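Local atomic coordinates of phospho-furanose lactonase (Mycoplasma synoviae, PDB entry 3OVG), a protein that hydrolyses D-xylono-1,4-lactone 5-phosphate and L-arabino-1,4-lactone 5-phosphate with two zinc ions per subunit, opening the lactone ring to the hydroxy acid. Residues 34-39 / 104-109; 67-72 / 96-101. All blocks are in the same frame, centred on the assembly; numbering follows the deposited sequence.

Contact 1 of 2, residues 34-39 / 104-109; sequences GPEVEE and AKFYDK
P35 and F106 meet where two loops that follow parallel strands of the phosphotriesterase-type TIM barrel come together: one carries the short helix 35-39, the other the 3-10 turn 104-106. The apolar half of the contact is compact. CB of P35 lies 3.6 Å from CD1 of F106, approaching the ring obliquely, while CG of P35 stands 3.3 Å from the F106 carbonyl O. F106 CG stands anti to its carbonyl carbon (chi1 -65°), and the ring meets P35 with CD1 and E36 with CZ, which comes to 3.8 Å from CG of E36. That glutamate runs on extended, CG anti to its backbone N; while its CG touches the ring, its OE1 forms a salt bridge with K31. H102 adds an edge-to-face ring contact with F106, which is buried although most of its neighbours here are not.

The polar half is looser and lies among exposed side chains. E39 and K105 reach for each other tip to tip, with a salt bridge of 3.5 Å between E39 OE2 and K105 NZ. OE2 of E39 is nearer still to CE of K105, at 3.1 Å, so the carboxylate meets the end of the lysine chain and not its ammonium alone. The same carboxylate also borders the aromatic group, its plane turned 63° from that of the ring: CD of E39 lies in the ring plane at its edge, and OE2 of E39, near that plane, sits 3.6 Å from CE1 of F106.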
loop_
_atom_site.group_PDB
_atom_site.type_symbol
_atom_site.label_atom_id
_atom_site.label_comp_id
_atom_site.label_asym_id
_atom_site.label_seq_id
_atom_site.Cartn_x
_atom_site.Cartn_y
_atom_site.Cartn_z
ATOM N N GLY A 34 -6.905 -11.796 16.612
ATOM C CA GLY A 34 -5.669 -12.519 16.406
ATOM C C GLY A 34 -4.981 -12.037 15.158
ATOM O O GLY A 34 -5.545 -11.232 14.399
ATOM N N PRO A 35 -3.756 -12.529 14.932
ATOM C CA PRO A 35 -2.891 -12.088 13.822
ATOM C C PRO A 35 -3.524 -12.288 12.436
ATOM O O PRO A 35 -3.267 -11.506 11.533
ATOM C CB PRO A 35 -1.644 -12.976 13.959
ATOM C CG PRO A 35 -1.635 -13.438 15.382
ATOM C CD PRO A 35 -3.093 -13.498 15.821
ATOM N N GLU A 36 -4.346 -13.314 12.265
ATOM C CA GLU A 36 -4.883 -13.559 10.933
ATOM C C GLU A 36 -5.922 -12.502 10.548
ATOM O O GLU A 36 -5.998 -12.056 9.402
ATOM C CB GLU A 36 -5.477 -14.956 10.860
ATOM C CG GLU A 36 -5.430 -15.561 9.513
ATOM C CD GLU A 36 -5.987 -16.969 9.518
ATOM O OE1 GLU A 36 -6.664 -17.335 10.509
ATOM O OE2 GLU A 36 -5.758 -17.701 8.532
ATOM N N VAL A 37 -6.731 -12.099 11.517
ATOM C CA VAL A 37 -7.717 -11.056 11.280
ATOM C C VAL A 37 -7.036 -9.739 10.876
ATOM O O VAL A 37 -7.567 -8.941 10.071
ATOM C CB VAL A 37 -8.619 -10.875 12.526
ATOM C CG1 VAL A 37 -9.360 -9.545 12.456
ATOM C CG2 VAL A 37 -9.562 -12.048 12.645
ATOM N N GLU A 38 -5.838 -9.536 11.427
ATOM C CA GLU A 38 -4.931 -8.470 10.993
ATOM C C GLU A 38 -4.685 -8.414 9.470
ATOM O O GLU A 38 -4.680 -7.332 8.882
ATOM C CB GLU A 38 -3.603 -8.581 11.754
ATOM C CG GLU A 38 -3.733 -8.139 13.205
ATOM C CD GLU A 38 -4.340 -6.747 13.296
ATOM O OE1 GLU A 38 -3.770 -5.807 12.676
ATOM O OE2 GLU A 38 -5.394 -6.600 13.973
ATOM N N GLU A 39 -4.498 -9.571 8.833
ATOM C CA GLU A 39 -4.276 -9.614 7.382
ATOM C C GLU A 39 -5.511 -9.269 6.551
ATOM O O GLU A 39 -5.392 -8.718 5.442
ATOM C CB GLU A 39 -3.719 -10.977 6.968
ATOM C CG GLU A 39 -2.470 -11.347 7.776
ATOM C CD GLU A 39 -1.745 -12.602 7.263
ATOM O OE1 GLU A 39 -2.420 -13.511 6.722
ATOM O OE2 GLU A 39 -0.493 -12.675 7.426
ATOM N N ALA A 104 5.010 -19.501 12.057
ATOM C CA ALA A 104 5.811 -18.470 12.727
ATOM C C ALA A 104 5.388 -17.048 12.390
ATOM O O ALA A 104 5.574 -16.135 13.195
ATOM C CB ALA A 104 7.266 -18.641 12.382
ATOM N N LYS A 105 4.873 -16.856 11.173
ATOM C CA LYS A 105 4.453 -15.540 10.717
ATOM C C LYS A 105 3.480 -14.903 11.694
ATOM O O LYS A 105 3.414 -13.673 11.780
ATOM C CB LYS A 105 3.743 -15.636 9.351
ATOM C CG LYS A 105 3.467 -14.262 8.704
ATOM C CD LYS A 105 2.582 -14.381 7.418
ATOM C CE LYS A 105 2.473 -13.018 6.711
ATOM N NZ LYS A 105 2.161 -13.114 5.248
ATOM N N PHE A 106 2.705 -15.733 12.391
ATOM C CA PHE A 106 1.687 -15.249 13.333
ATOM C C PHE A 106 2.176 -15.039 14.766
ATOM O O PHE A 106 1.368 -14.801 15.657
ATOM C CB PHE A 106 0.466 -16.166 13.343
ATOM C CG PHE A 106 -0.270 -16.188 12.045
ATOM C CD1 PHE A 106 -0.394 -15.034 11.290
ATOM C CD2 PHE A 106 -0.843 -17.353 11.574
ATOM C CE1 PHE A 106 -1.083 -15.044 10.084
ATOM C CE2 PHE A 106 -1.540 -17.368 10.379
ATOM C CZ PHE A 106 -1.659 -16.206 9.626
ATOM N N TYR A 107 3.488 -15.120 14.974
ATOM C CA TYR A 107 4.080 -14.875 16.287
ATOM C C TYR A 107 5.272 -13.918 16.191
ATOM O O TYR A 107 6.192 -14.126 15.401
ATOM C CB TYR A 107 4.558 -16.192 16.918
ATOM C CG TYR A 107 3.434 -17.174 17.067
ATOM C CD1 TYR A 107 3.132 -18.027 16.038
ATOM C CD2 TYR A 107 2.641 -17.195 18.208
ATOM C CE1 TYR A 107 2.111 -18.894 16.136
ATOM C CE2 TYR A 107 1.585 -18.064 18.320
ATOM C CZ TYR A 107 1.340 -18.928 17.267
ATOM O OH TYR A 107 0.314 -19.843 17.291
ATOM N N ASP A 108 5.281 -12.888 17.016
ATOM C CA ASP A 108 6.430 -11.991 17.051
ATOM C C ASP A 108 7.739 -12.758 17.270
ATOM O O ASP A 108 7.928 -13.356 18.327
ATOM C CB ASP A 108 6.255 -10.988 18.187
ATOM C CG ASP A 108 7.274 -9.897 18.117
ATOM O OD1 ASP A 108 8.471 -10.201 18.278
ATOM O OD2 ASP A 108 6.868 -8.748 17.854
ATOM N N LYS A 109 8.658 -12.723 16.310
ATOM C CA LYS A 109 9.855 -13.557 16.411
ATOM C C LYS A 109 10.831 -13.103 17.473
ATOM O O LYS A 109 11.748 -13.829 17.811
ATOM C CB LYS A 109 10.607 -13.643 15.093
ATOM C CG LYS A 109 11.384 -12.392 14.761
ATOM C CD LYS A 109 12.265 -12.594 13.504
ATOM C CE LYS A 109 12.306 -11.331 12.670
ATOM N NZ LYS A 109 13.624 -11.203 11.967
#

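Contact 2 of 2, residues 67-72 / 96-101; sequences VTMDPP and IMSTGF
One water is held by backbone groups of T68, D70 and S98: it accepts from S98 N at 2.8 Å and donates to D70 O at 2.9 Å and to T68 O at 3.1 Å. It bridges the two segments just beyond the paired residues of parallel strands 63-68 and 94-97. Before that point the pairing is direct. T68 N donates to I96 O over 2.9 Å, with 142° at the hydrogen. V67 CA adds a CA-H...O contact to the same oxygen, and CG1 of V67 meets CG2 of I96 obliquely on one face of the sheet. On the other face T68 holds OG1 between its backbone N and carbonyl carbon (chi1 58°), which brings the hydroxyl to 3.5 Å from CG of the selenomethionine M97.

Beyond the strands M69, also selenomethionine, centres an inverse gamma turn. Its side chain bends at chi2 and chi3, and CE comes to 3.4 Å from S98 OG, whose hydroxyl bonds in plane to a lone pair of T99 O. Farther on, CB of P71 and CD of P72 both pack on G100 O, the latter at 3.1 Å.

The turn also faces the metal site: D70 OD2 is hydrogen-bonded to ND1 of the zinc ligand H28, a second-shell link that probably helps orient the imidazole. These segments belong to a beta-alpha-beta unit, strand 63-68, helix 78-88 and strand 94-97; strand 22-25 flanks 63-68 on its other side, and helix 119-131 packs against P72, T99 and F101.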
loop_
_atom_site.group_PDB
_atom_site.type_symbol
_atom_site.label_atom_id
_atom_site.label_comp_id
_atom_site.label_asym_id
_atom_site.label_seq_id
_atom_site.Cartn_x
_atom_site.Cartn_y
_atom_site.Cartn_z
ATOM N N VAL A 67 -13.506 -30.896 13.548
ATOM C CA VAL A 67 -12.304 -30.494 14.275
ATOM C C VAL A 67 -11.951 -29.020 13.951
ATOM O O VAL A 67 -11.510 -28.693 12.850
ATOM C CB VAL A 67 -11.110 -31.401 13.915
ATOM C CG1 VAL A 67 -9.893 -31.122 14.808
ATOM C CG2 VAL A 67 -11.526 -32.894 13.991
ATOM N N THR A 68 -12.106 -28.139 14.923
ATOM C CA THR A 68 -11.806 -26.742 14.696
ATOM C C THR A 68 -10.324 -26.458 14.984
ATOM O O THR A 68 -9.873 -26.529 16.126
ATOM C CB THR A 68 -12.745 -25.825 15.520
ATOM O OG1 THR A 68 -12.616 -26.133 16.907
ATOM C CG2 THR A 68 -14.210 -26.069 15.109
HETATM N N MSE A 69 -9.576 -26.119 13.943
HETATM C CA MSE A 69 -8.125 -26.051 14.044
HETATM C C MSE A 69 -7.553 -24.648 14.396
HETATM O O MSE A 69 -6.706 -24.123 13.689
HETATM C CB MSE A 69 -7.484 -26.600 12.756
HETATM C CG MSE A 69 -7.705 -28.134 12.555
HETATM SE SE MSE A 69 -7.017 -29.222 14.063
HETATM C CE MSE A 69 -5.286 -28.297 14.430
ATOM N N ASP A 70 -8.012 -24.058 15.488
ATOM C CA ASP A 70 -7.455 -22.776 15.902
ATOM C C ASP A 70 -6.532 -22.932 17.118
ATOM O O ASP A 70 -6.983 -23.302 18.193
ATOM C CB ASP A 70 -8.593 -21.844 16.245
ATOM C CG ASP A 70 -9.749 -21.950 15.237
ATOM O OD1 ASP A 70 -10.688 -22.753 15.493
ATOM O OD2 ASP A 70 -9.693 -21.236 14.209
ATOM N N PRO A 71 -5.236 -22.662 16.949
ATOM C CA PRO A 71 -4.384 -22.761 18.137
ATOM C C PRO A 71 -4.720 -21.570 19.046
ATOM O O PRO A 71 -5.303 -20.588 18.605
ATOM C CB PRO A 71 -2.968 -22.588 17.581
ATOM C CG PRO A 71 -3.131 -21.957 16.187
ATOM C CD PRO A 71 -4.604 -21.920 15.846
ATOM N N PRO A 72 -4.342 -21.648 20.318
ATOM C CA PRO A 72 -4.801 -20.648 21.304
ATOM C C PRO A 72 -4.622 -19.193 20.857
ATOM O O PRO A 72 -5.512 -18.367 21.059
ATOM C CB PRO A 72 -3.897 -20.898 22.521
ATOM C CG PRO A 72 -3.188 -22.182 22.280
ATOM C CD PRO A 72 -3.528 -22.716 20.911
ATOM N N ILE A 96 -14.002 -30.990 18.279
ATOM C CA ILE A 96 -12.695 -31.241 18.848
ATOM C C ILE A 96 -11.900 -29.970 18.660
ATOM O O ILE A 96 -11.817 -29.446 17.551
ATOM C CB ILE A 96 -12.006 -32.419 18.176
ATOM C CG1 ILE A 96 -12.759 -33.720 18.505
ATOM C CG2 ILE A 96 -10.525 -32.496 18.629
ATOM C CD1 ILE A 96 -12.140 -34.954 17.807
HETATM N N MSE A 97 -11.340 -29.440 19.742
HETATM C CA MSE A 97 -10.612 -28.187 19.629
HETATM C C MSE A 97 -9.113 -28.430 19.759
HETATM O O MSE A 97 -8.706 -29.512 20.180
HETATM C CB MSE A 97 -11.109 -27.182 20.680
HETATM C CG MSE A 97 -12.499 -26.628 20.321
HETATM SE SE MSE A 97 -12.951 -25.254 21.672
HETATM C CE MSE A 97 -11.937 -23.709 20.962
ATOM N N SER A 98 -8.304 -27.406 19.454
ATOM C CA SER A 98 -6.865 -27.610 19.321
ATOM C C SER A 98 -6.050 -26.843 20.316
ATOM O O SER A 98 -6.412 -25.714 20.709
ATOM C CB SER A 98 -6.410 -27.222 17.926
ATOM O OG SER A 98 -5.039 -27.527 17.737
ATOM N N THR A 99 -4.923 -27.421 20.710
ATOM C CA THR A 99 -3.902 -26.595 21.361
ATOM C C THR A 99 -2.707 -26.343 20.396
ATOM O O THR A 99 -2.823 -26.524 19.194
ATOM C CB THR A 99 -3.457 -27.157 22.764
ATOM O OG1 THR A 99 -2.551 -26.238 23.376
ATOM C CG2 THR A 99 -2.751 -28.525 22.650
ATOM N N GLY A 100 -1.587 -25.855 20.894
ATOM C CA GLY A 100 -0.448 -25.643 20.021
ATOM C C GLY A 100 -0.305 -24.291 19.327
ATOM O O GLY A 100 -0.704 -23.260 19.844
ATOM N N PHE A 101 0.273 -24.313 18.129
ATOM C CA PHE A 101 0.759 -23.104 17.466
ATOM C C PHE A 101 0.466 -23.066 15.979
ATOM O O PHE A 101 0.387 -24.116 15.340
ATOM C CB PHE A 101 2.249 -23.021 17.662
ATOM C CG PHE A 101 2.616 -22.782 19.081
ATOM C CD1 PHE A 101 2.636 -21.490 19.581
ATOM C CD2 PHE A 101 2.848 -23.835 19.931
ATOM C CE1 PHE A 101 2.948 -21.253 20.907
ATOM C CE2 PHE A 101 3.159 -23.601 21.282
ATOM C CZ PHE A 101 3.207 -22.321 21.754
HETATM O O HOH W 1 -9.335 -24.869 18.746
#

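In the fold
Contact 2 is nested within contact 1 along the chain: 34-39 comes first, then 67-72 and 96-101, and finally 104-109. Their centres lie about 15 Å apart; contact 2 is buried, its centre about 7 Å from that of the chain, and contact 1 is near the surface, at about 18 Å. The two illustrate TIM-barrel design: parallel strands 63-68 and 94-97 supply part of the barrel, and loops that follow strands meet farther from the chain's centre. Y107 packs between the contacts, its OH 3.3 Å from CA of F101. The side chains of E36 in contact 1 and M69 in contact 2 lie about 6 and 5 Å from a zinc ion, so both contacts border the metal site.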